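Tyrosine aminotransferase (Leishmania infantum, PDB 4IX8) probably catalyses the transfer of the amino group of tyrosine to 2-oxoglutarate, with pyridoxal 5'-phosphate as cofactor. Local coordinates at residues A[133-138]-A[293-298]; A[155-160]-A[211-216]; A[245-250]-A[304-309]. One frame throughout, in Å; residues are numbered along the deposited sequence.

Contact 1 (A[133-138]-A[293-298]); sequences EALKWE and WSILID
Leu135 and Ile297 carry most of this contact, with Ala134 beside them. They join a loop to strand 292-297 of the large mixed sheet of the aminotransferase fold. The loop follows helix 129-133 and leads into strand 140-143, the edge strand next to 292-297. One branch of Leu135 does the touching. Its CD2 lies 3.6 Å from Ile297 CD1 and 3.7 Å from Ile295 CG2. That methyl therefore meets two isoleucines set two residues apart on one side of the strand. Leu135 holds CG anti to its carbonyl carbon (chi1 -72°), which brings the branched end closer to the strand than the start of the side chain. Ile297 uses its other branch on Ala134, with CG2 4.0 Å from Ala134 CB. The same CG2 also sits beside the backbone oxygen of Ala134. Trp122 of helix 112-122 packs on both Leu135 and Ile295, so the apolar cluster continues into that helix. The polar link between the segments is a water. It accepts from Lys136 N and donates to Ala134 O, both at 2.9 Å, and donates across the gap to Leu296 O at 2.7 Å.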
loop_
_atom_site.group_PDB
_atom_site.type_symbol
_atom_site.label_atom_id
_atom_site.label_comp_id
_atom_site.label_asym_id
_atom_site.label_seq_id
_atom_site.Cartn_x
_atom_site.Cartn_y
_atom_site.Cartn_z
ATOM N N GLU A 133 12.102 14.926 -23.701
ATOM C CA GLU A 133 12.703 13.657 -24.084
ATOM C C GLU A 133 13.342 12.979 -22.879
ATOM O O GLU A 133 13.523 11.766 -22.887
ATOM C CB GLU A 133 13.742 13.862 -25.210
ATOM N N ALA A 134 13.632 13.741 -21.823
ATOM C CA ALA A 134 14.315 13.178 -20.644
ATOM C C ALA A 134 13.353 12.429 -19.744
ATOM O O ALA A 134 13.781 11.776 -18.796
ATOM C CB ALA A 134 14.989 14.227 -19.868
ATOM N N LEU A 135 12.062 12.561 -20.026
ATOM C CA LEU A 135 11.008 11.789 -19.382
ATOM C C LEU A 135 10.726 10.516 -20.115
ATOM O O LEU A 135 10.189 10.560 -21.219
ATOM C CB LEU A 135 9.720 12.587 -19.350
ATOM C CG LEU A 135 9.693 13.737 -18.377
ATOM C CD1 LEU A 135 8.475 14.608 -18.610
ATOM C CD2 LEU A 135 9.551 13.141 -17.030
ATOM N N LYS A 136 11.033 9.379 -19.505
ATOM C CA LYS A 136 10.830 8.110 -20.194
ATOM C C LYS A 136 9.982 7.174 -19.396
ATOM O O LYS A 136 10.132 7.074 -18.182
ATOM C CB LYS A 136 12.172 7.459 -20.503
ATOM C CG LYS A 136 13.099 8.372 -21.295
ATOM C CD LYS A 136 14.490 7.752 -21.509
ATOM C CE LYS A 136 15.398 8.683 -22.326
ATOM N NZ LYS A 136 15.071 8.629 -23.795
ATOM N N TRP A 137 9.101 6.459 -20.082
ATOM C CA TRP A 137 8.197 5.571 -19.382
ATOM C C TRP A 137 8.965 4.442 -18.682
ATOM O O TRP A 137 8.478 3.881 -17.686
ATOM C CB TRP A 137 7.151 4.996 -20.333
ATOM C CG TRP A 137 7.648 4.051 -21.390
ATOM C CD1 TRP A 137 8.163 4.377 -22.613
ATOM C CD2 TRP A 137 7.652 2.617 -21.325
ATOM N NE1 TRP A 137 8.483 3.238 -23.314
ATOM C CE2 TRP A 137 8.174 2.144 -22.548
ATOM C CE3 TRP A 137 7.241 1.691 -20.366
ATOM C CZ2 TRP A 137 8.325 0.774 -22.824
ATOM C CZ3 TRP A 137 7.383 0.333 -20.646
ATOM C CH2 TRP A 137 7.922 -0.113 -21.866
ATOM N N GLU A 138 10.164 4.120 -19.175
ATOM C CA GLU A 138 11.005 3.134 -18.504
ATOM C C GLU A 138 11.310 3.553 -17.072
ATOM O O GLU A 138 11.488 2.691 -16.220
ATOM C CB GLU A 138 12.332 2.919 -19.260
ATOM C CG GLU A 138 12.219 2.154 -20.598
ATOM C CD GLU A 138 11.981 3.032 -21.818
ATOM O OE1 GLU A 138 11.631 4.218 -21.645
ATOM O OE2 GLU A 138 12.141 2.514 -22.963
ATOM N N TRP A 293 2.474 7.600 -8.488
ATOM C CA TRP A 293 3.626 7.193 -9.243
ATOM C C TRP A 293 4.882 7.928 -8.859
ATOM O O TRP A 293 4.813 8.948 -8.191
ATOM C CB TRP A 293 3.373 7.428 -10.718
ATOM C CG TRP A 293 2.976 8.876 -11.117
ATOM C CD1 TRP A 293 3.795 9.970 -11.189
ATOM C CD2 TRP A 293 1.678 9.330 -11.556
ATOM N NE1 TRP A 293 3.078 11.079 -11.603
ATOM C CE2 TRP A 293 1.787 10.708 -11.852
ATOM C CE3 TRP A 293 0.447 8.711 -11.718
ATOM C CZ2 TRP A 293 0.701 11.479 -12.270
ATOM C CZ3 TRP A 293 -0.645 9.493 -12.158
ATOM C CH2 TRP A 293 -0.501 10.847 -12.424
ATOM N N SER A 294 6.021 7.418 -9.328
ATOM C CA SER A 294 7.293 8.094 -9.210
ATOM C C SER A 294 7.922 8.103 -10.607
ATOM O O SER A 294 7.785 7.143 -11.366
ATOM C CB SER A 294 8.221 7.404 -8.173
ATOM O OG SER A 294 8.695 6.157 -8.673
ATOM N N ILE A 295 8.606 9.197 -10.926
ATOM C CA ILE A 295 9.299 9.374 -12.205
ATOM C C ILE A 295 10.742 9.774 -11.961
ATOM O O ILE A 295 10.994 10.859 -11.438
ATOM C CB ILE A 295 8.681 10.479 -13.052
ATOM C CG1 ILE A 295 7.174 10.268 -13.199
ATOM C CG2 ILE A 295 9.357 10.568 -14.423
ATOM C CD1 ILE A 295 6.460 11.413 -13.860
ATOM N N LEU A 296 11.684 8.935 -12.404
ATOM C CA LEU A 296 13.103 9.239 -12.255
ATOM C C LEU A 296 13.615 9.930 -13.511
ATOM O O LEU A 296 13.388 9.447 -14.602
ATOM C CB LEU A 296 13.914 7.961 -12.004
ATOM C CG LEU A 296 15.438 8.188 -11.848
ATOM C CD1 LEU A 296 15.746 8.917 -10.597
ATOM C CD2 LEU A 296 16.158 6.884 -11.863
ATOM N N ILE A 297 14.272 11.069 -13.344
ATOM C CA ILE A 297 14.907 11.794 -14.439
ATOM C C ILE A 297 16.389 11.901 -14.119
ATOM O O ILE A 297 16.801 12.563 -13.157
ATOM C CB ILE A 297 14.303 13.180 -14.638
ATOM C CG1 ILE A 297 12.773 13.077 -14.791
ATOM C CG2 ILE A 297 14.888 13.854 -15.881
ATOM C CD1 ILE A 297 12.043 14.419 -14.757
ATOM N N ASP A 298 17.178 11.216 -14.930
ATOM C CA ASP A 298 18.580 10.940 -14.651
ATOM C C ASP A 298 19.305 10.842 -15.989
ATOM O O ASP A 298 19.509 9.756 -16.517
ATOM C CB ASP A 298 18.641 9.645 -13.836
ATOM C CG ASP A 298 20.061 9.160 -13.573
ATOM O OD1 ASP A 298 20.994 10.021 -13.550
ATOM O OD2 ASP A 298 20.214 7.925 -13.364
HETATM O O HOH W 1 12.704 9.589 -17.181
#

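Contact 2 (A[155-160]-A[211-216]); sequences TALCNE and TKAFVI
Lys212 and Ala213, near the start of strand 211-217, meet Leu157 and Cys158 at the C-terminal end of helix 145-157. The contact joins a helix covering the large mixed sheet to one of its inner strands. Lys212 comes first along the strand. Its CB faces the loop and lies 3.8 Å from Cys158 SG, so the sulfur rests against the aliphatic root of the lysine. The same CB is 4.2 Å from Leu157 CD2. Beyond CB the lysine chain bends at chi2, chi3 and chi4. Its amine forms a salt bridge with Asp162, whose other carboxylate oxygen accepts the backbone N-H of Asn159. One carboxylate thus serves both sides of the contact. The backbone oxygen of Lys212 is covered by a methyl, with Leu157 CD2 3.4 Å from Lys212 O. Next comes Ala213, whose CB is 3.8 Å from that same Leu157 CD2. Leu157 reaches both residues because its CG stands anti to the backbone N (chi1 -175°), extending the branch toward the strand. Leu157 also packs on Trp306 and on Ile40 of the second subunit, which places this helix end at the dimer interface. The chemistry is divided: a leucine methyl and a cysteine sulfur meet the strand, while the lysine charge is carried to Asp162 at the margin. That pairing would probably favour a charged lysine and an ionised aspartate.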
loop_
_atom_site.group_PDB
_atom_site.type_symbol
_atom_site.label_atom_id
_atom_site.label_comp_id
_atom_site.label_asym_id
_atom_site.label_seq_id
_atom_site.Cartn_x
_atom_site.Cartn_y
_atom_site.Cartn_z
ATOM N N THR A 155 13.459 3.570 0.964
ATOM C CA THR A 155 14.020 2.316 1.458
ATOM C C THR A 155 14.847 1.611 0.366
ATOM O O THR A 155 15.528 0.646 0.635
ATOM C CB THR A 155 12.910 1.372 1.992
ATOM O OG1 THR A 155 12.017 1.011 0.949
ATOM C CG2 THR A 155 12.144 2.043 3.063
ATOM N N ALA A 156 14.757 2.083 -0.869
ATOM C CA ALA A 156 15.603 1.585 -1.955
ATOM C C ALA A 156 16.902 2.390 -1.979
ATOM O O ALA A 156 17.882 1.959 -2.563
ATOM C CB ALA A 156 14.863 1.676 -3.315
ATOM N N LEU A 157 16.937 3.526 -1.289
ATOM C CA LEU A 157 18.084 4.433 -1.344
ATOM C C LEU A 157 18.954 4.341 -0.076
ATOM O O LEU A 157 20.198 4.383 -0.127
ATOM C CB LEU A 157 17.576 5.880 -1.560
ATOM C CG LEU A 157 18.630 6.957 -1.749
ATOM C CD1 LEU A 157 19.361 6.806 -3.094
ATOM C CD2 LEU A 157 17.970 8.283 -1.651
ATOM N N CYS A 158 18.286 4.284 1.071
ATOM C CA CYS A 158 18.940 4.441 2.369
ATOM C C CYS A 158 19.004 3.124 3.129
ATOM O O CYS A 158 18.159 2.229 2.996
ATOM C CB CYS A 158 18.200 5.448 3.254
ATOM S SG CYS A 158 17.926 7.024 2.476
ATOM N N ASN A 159 20.045 3.032 3.919
ATOM C CA ASN A 159 20.153 2.024 4.940
ATOM C C ASN A 159 19.920 2.690 6.295
ATOM O O ASN A 159 20.069 3.914 6.442
ATOM C CB ASN A 159 21.545 1.396 4.920
ATOM C CG ASN A 159 21.875 0.689 3.593
ATOM O OD1 ASN A 159 21.133 -0.170 3.122
ATOM N ND2 ASN A 159 23.035 1.006 3.032
ATOM N N GLU A 160 19.655 1.876 7.293
ATOM C CA GLU A 160 19.511 2.337 8.648
ATOM C C GLU A 160 20.807 3.013 9.055
ATOM O O GLU A 160 21.877 2.490 8.804
ATOM C CB GLU A 160 19.130 1.150 9.552
ATOM C CG GLU A 160 18.932 1.545 10.995
ATOM C CD GLU A 160 18.141 0.567 11.844
ATOM O OE1 GLU A 160 17.529 -0.383 11.304
ATOM O OE2 GLU A 160 18.139 0.783 13.089
ATOM N N THR A 211 24.333 11.560 4.409
ATOM C CA THR A 211 23.153 12.228 3.861
ATOM C C THR A 211 22.884 11.697 2.449
ATOM O O THR A 211 23.746 11.828 1.594
ATOM C CB THR A 211 23.368 13.764 3.774
ATOM O OG1 THR A 211 23.663 14.325 5.057
ATOM C CG2 THR A 211 22.203 14.436 3.216
ATOM N N LYS A 212 21.687 11.183 2.176
ATOM C CA LYS A 212 21.411 10.477 0.922
ATOM C C LYS A 212 20.439 11.149 -0.028
ATOM O O LYS A 212 20.333 10.740 -1.173
ATOM C CB LYS A 212 20.892 9.060 1.211
ATOM C CG LYS A 212 21.922 8.195 1.917
ATOM C CD LYS A 212 23.164 7.926 1.062
ATOM C CE LYS A 212 24.424 7.787 1.914
ATOM N NZ LYS A 212 24.566 6.436 2.508
ATOM N N ALA A 213 19.713 12.161 0.428
ATOM C CA ALA A 213 18.731 12.808 -0.422
ATOM C C ALA A 213 18.299 14.144 0.165
ATOM O O ALA A 213 18.517 14.424 1.334
ATOM C CB ALA A 213 17.508 11.888 -0.620
ATOM N N PHE A 214 17.728 14.972 -0.695
ATOM C CA PHE A 214 17.101 16.230 -0.332
ATOM C C PHE A 214 15.647 16.133 -0.773
ATOM O O PHE A 214 15.389 15.928 -1.946
ATOM C CB PHE A 214 17.780 17.381 -1.029
ATOM C CG PHE A 214 17.444 18.722 -0.472
ATOM C CD1 PHE A 214 16.418 19.467 -1.009
ATOM C CD2 PHE A 214 18.188 19.266 0.547
ATOM C CE1 PHE A 214 16.107 20.730 -0.499
ATOM C CE2 PHE A 214 17.896 20.515 1.044
ATOM C CZ PHE A 214 16.853 21.252 0.516
ATOM N N VAL A 215 14.711 16.246 0.160
ATOM C CA VAL A 215 13.302 16.149 -0.159
ATOM C C VAL A 215 12.652 17.531 -0.183
ATOM O O VAL A 215 12.827 18.300 0.764
ATOM C CB VAL A 215 12.531 15.307 0.851
ATOM C CG1 VAL A 215 11.063 15.319 0.494
ATOM C CG2 VAL A 215 13.057 13.872 0.912
ATOM N N ILE A 216 11.914 17.843 -1.259
ATOM C CA ILE A 216 11.053 19.006 -1.253
ATOM C C ILE A 216 9.623 18.593 -1.522
ATOM O O ILE A 216 9.360 17.510 -2.077
ATOM C CB ILE A 216 11.464 20.083 -2.272
ATOM C CG1 ILE A 216 11.345 19.578 -3.686
ATOM C CG2 ILE A 216 12.867 20.620 -1.957
ATOM C CD1 ILE A 216 11.590 20.651 -4.720
#

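Contact 3 (A[245-250]-A[304-309]); sequences PLISDE and GDWAVG
The large mixed sheet of this aminotransferase is packed on one face by helix 304-313, whose Trp306 reaches Pro245, just before strand 246-249, and Ile247 within it. The benzene half of the indole does the touching. Ile247 CG1 comes to the ring edge, near its plane, 3.8 Å from Trp306 CH2. Ile247 CD1 is 4.1 Å from Trp306 CZ2. Pro245 approaches obliquely, with its CB 3.7 Å from Trp306 CZ3. The ring spans the gap between helix and strand because Trp306 CG is anti to the backbone N (chi1 -173°). The backbones stay well apart, so the indole fills the distance between them. Its NE1 donates to Ala153 O of helix 145-157, which helps fix the rotation of the ring. Ala156 of that helix packs on the indole as well.

Toward the other end of the strand the residues are polar. Ser248 OG donates to Glu250 OE2 at 2.7 Å, meeting the oxygen on its anti side and 23° out of the carboxylate plane. Val265 N binds the same oxygen. Between Ser248 and Glu250 in sequence, Asp249 OD2 takes a hydrogen bond with Tyr174 OH and lies close to N1 of the pyridoxal phosphate-lysine at position 282. An aspartate facing the pyridine nitrogen from the end of a sheet strand is typical of fold type I pyridoxal phosphate enzymes.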
loop_
_atom_site.group_PDB
_atom_site.type_symbol
_atom_site.label_atom_id
_atom_site.label_comp_id
_atom_site.label_asym_id
_atom_site.label_seq_id
_atom_site.Cartn_x
_atom_site.Cartn_y
_atom_site.Cartn_z
ATOM N N PRO A 245 20.744 13.254 -4.639
ATOM C CA PRO A 245 19.546 13.280 -5.479
ATOM C C PRO A 245 18.431 14.110 -4.861
ATOM O O PRO A 245 18.401 14.281 -3.648
ATOM C CB PRO A 245 19.132 11.816 -5.549
ATOM C CG PRO A 245 19.656 11.244 -4.274
ATOM C CD PRO A 245 20.977 11.925 -4.069
ATOM N N LEU A 246 17.555 14.629 -5.710
ATOM C CA LEU A 246 16.449 15.450 -5.293
ATOM C C LEU A 246 15.143 14.715 -5.448
ATOM O O LEU A 246 14.802 14.277 -6.558
ATOM C CB LEU A 246 16.438 16.732 -6.125
ATOM C CG LEU A 246 15.297 17.730 -5.917
ATOM C CD1 LEU A 246 15.246 18.224 -4.486
ATOM C CD2 LEU A 246 15.447 18.956 -6.869
ATOM N N ILE A 247 14.401 14.586 -4.344
ATOM C CA ILE A 247 13.071 13.978 -4.360
ATOM C C ILE A 247 12.033 15.096 -4.204
ATOM O O ILE A 247 12.084 15.842 -3.246
ATOM C CB ILE A 247 12.888 12.957 -3.223
ATOM C CG1 ILE A 247 13.975 11.884 -3.298
ATOM C CG2 ILE A 247 11.497 12.367 -3.250
ATOM C CD1 ILE A 247 13.991 10.948 -2.131
ATOM N N SER A 248 11.104 15.195 -5.143
ATOM C CA SER A 248 10.159 16.293 -5.182
ATOM C C SER A 248 8.761 15.771 -5.215
ATOM O O SER A 248 8.359 15.132 -6.190
ATOM C CB SER A 248 10.407 17.149 -6.405
ATOM O OG SER A 248 9.556 18.261 -6.438
ATOM N N ASP A 249 8.013 16.053 -4.152
ATOM C CA ASP A 249 6.608 15.662 -4.057
ATOM C C ASP A 249 5.738 16.709 -4.754
ATOM O O ASP A 249 5.473 17.762 -4.205
ATOM C CB ASP A 249 6.209 15.501 -2.606
ATOM C CG ASP A 249 4.857 14.838 -2.440
ATOM O OD1 ASP A 249 3.992 15.013 -3.338
ATOM O OD2 ASP A 249 4.658 14.182 -1.386
ATOM N N GLU A 250 5.327 16.396 -5.977
ATOM C CA GLU A 250 4.645 17.337 -6.838
ATOM C C GLU A 250 3.218 16.869 -7.065
ATOM O O GLU A 250 2.612 17.033 -8.136
ATOM C CB GLU A 250 5.455 17.494 -8.138
ATOM C CG GLU A 250 6.849 18.114 -7.821
ATOM C CD GLU A 250 7.686 18.444 -9.056
ATOM O OE1 GLU A 250 7.218 18.195 -10.191
ATOM O OE2 GLU A 250 8.793 19.006 -8.868
ATOM N N GLY A 304 20.924 4.550 -11.800
ATOM C CA GLY A 304 20.304 3.338 -12.314
ATOM C C GLY A 304 20.074 2.310 -11.224
ATOM O O GLY A 304 19.068 1.613 -11.234
ATOM N N ASP A 305 21.013 2.180 -10.298
ATOM C CA ASP A 305 20.835 1.231 -9.225
ATOM C C ASP A 305 19.667 1.631 -8.323
ATOM O O ASP A 305 18.970 0.769 -7.806
ATOM C CB ASP A 305 22.093 1.127 -8.379
ATOM C CG ASP A 305 23.276 0.639 -9.147
ATOM O OD1 ASP A 305 23.055 -0.158 -10.097
ATOM O OD2 ASP A 305 24.428 1.071 -8.805
ATOM N N TRP A 306 19.425 2.929 -8.139
ATOM C CA TRP A 306 18.294 3.367 -7.321
ATOM C C TRP A 306 17.010 2.876 -7.986
ATOM O O TRP A 306 16.143 2.235 -7.373
ATOM C CB TRP A 306 18.301 4.888 -7.186
ATOM C CG TRP A 306 17.283 5.482 -6.220
ATOM C CD1 TRP A 306 16.560 4.833 -5.260
ATOM C CD2 TRP A 306 16.902 6.856 -6.140
ATOM N NE1 TRP A 306 15.760 5.725 -4.582
ATOM C CE2 TRP A 306 15.956 6.974 -5.107
ATOM C CE3 TRP A 306 17.281 8.005 -6.837
ATOM C CZ2 TRP A 306 15.388 8.176 -4.771
ATOM C CZ3 TRP A 306 16.706 9.204 -6.493
ATOM C CH2 TRP A 306 15.788 9.282 -5.469
ATOM N N ALA A 307 16.938 3.072 -9.286
ATOM C CA ALA A 307 15.775 2.674 -10.043
ATOM C C ALA A 307 15.537 1.170 -9.971
ATOM O O ALA A 307 14.437 0.688 -9.686
ATOM C CB ALA A 307 15.960 3.096 -11.482
ATOM N N VAL A 308 16.582 0.411 -10.241
ATOM C CA VAL A 308 16.491 -1.052 -10.145
ATOM C C VAL A 308 16.038 -1.458 -8.733
ATOM O O VAL A 308 15.169 -2.316 -8.593
ATOM C CB VAL A 308 17.862 -1.720 -10.518
ATOM C CG1 VAL A 308 17.938 -3.206 -10.072
ATOM C CG2 VAL A 308 18.097 -1.589 -12.040
ATOM N N GLY A 309 16.572 -0.794 -7.698
ATOM C CA GLY A 309 16.182 -1.088 -6.328
ATOM C C GLY A 309 14.684 -0.887 -6.077
ATOM O O GLY A 309 14.004 -1.761 -5.524
#

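In the fold
All three contacts reach the same mixed sheet. Contacts 2 and 3 lie closest, with centres about 9 Å apart, because strands 211-217 and 246-249 are neighbours. Ile216 N and Ile247 O, 2.8 Å apart, probably form one of the bonds between them. Contact 3 is about 10 Å from contact 1, centre to centre. Strand 292-297 is followed, after a short loop, by helix 304-313, and Leu296 CD2 packs 3.8 Å from Ala307 CB. Contacts 1 and 2 do not touch; their centres are about 19 Å apart. The link to the cofactor runs through segment 245-250, which carries Asp249 beside the pyridoxal phosphate-lysine. Contacts 2 and 3 also border the second subunit.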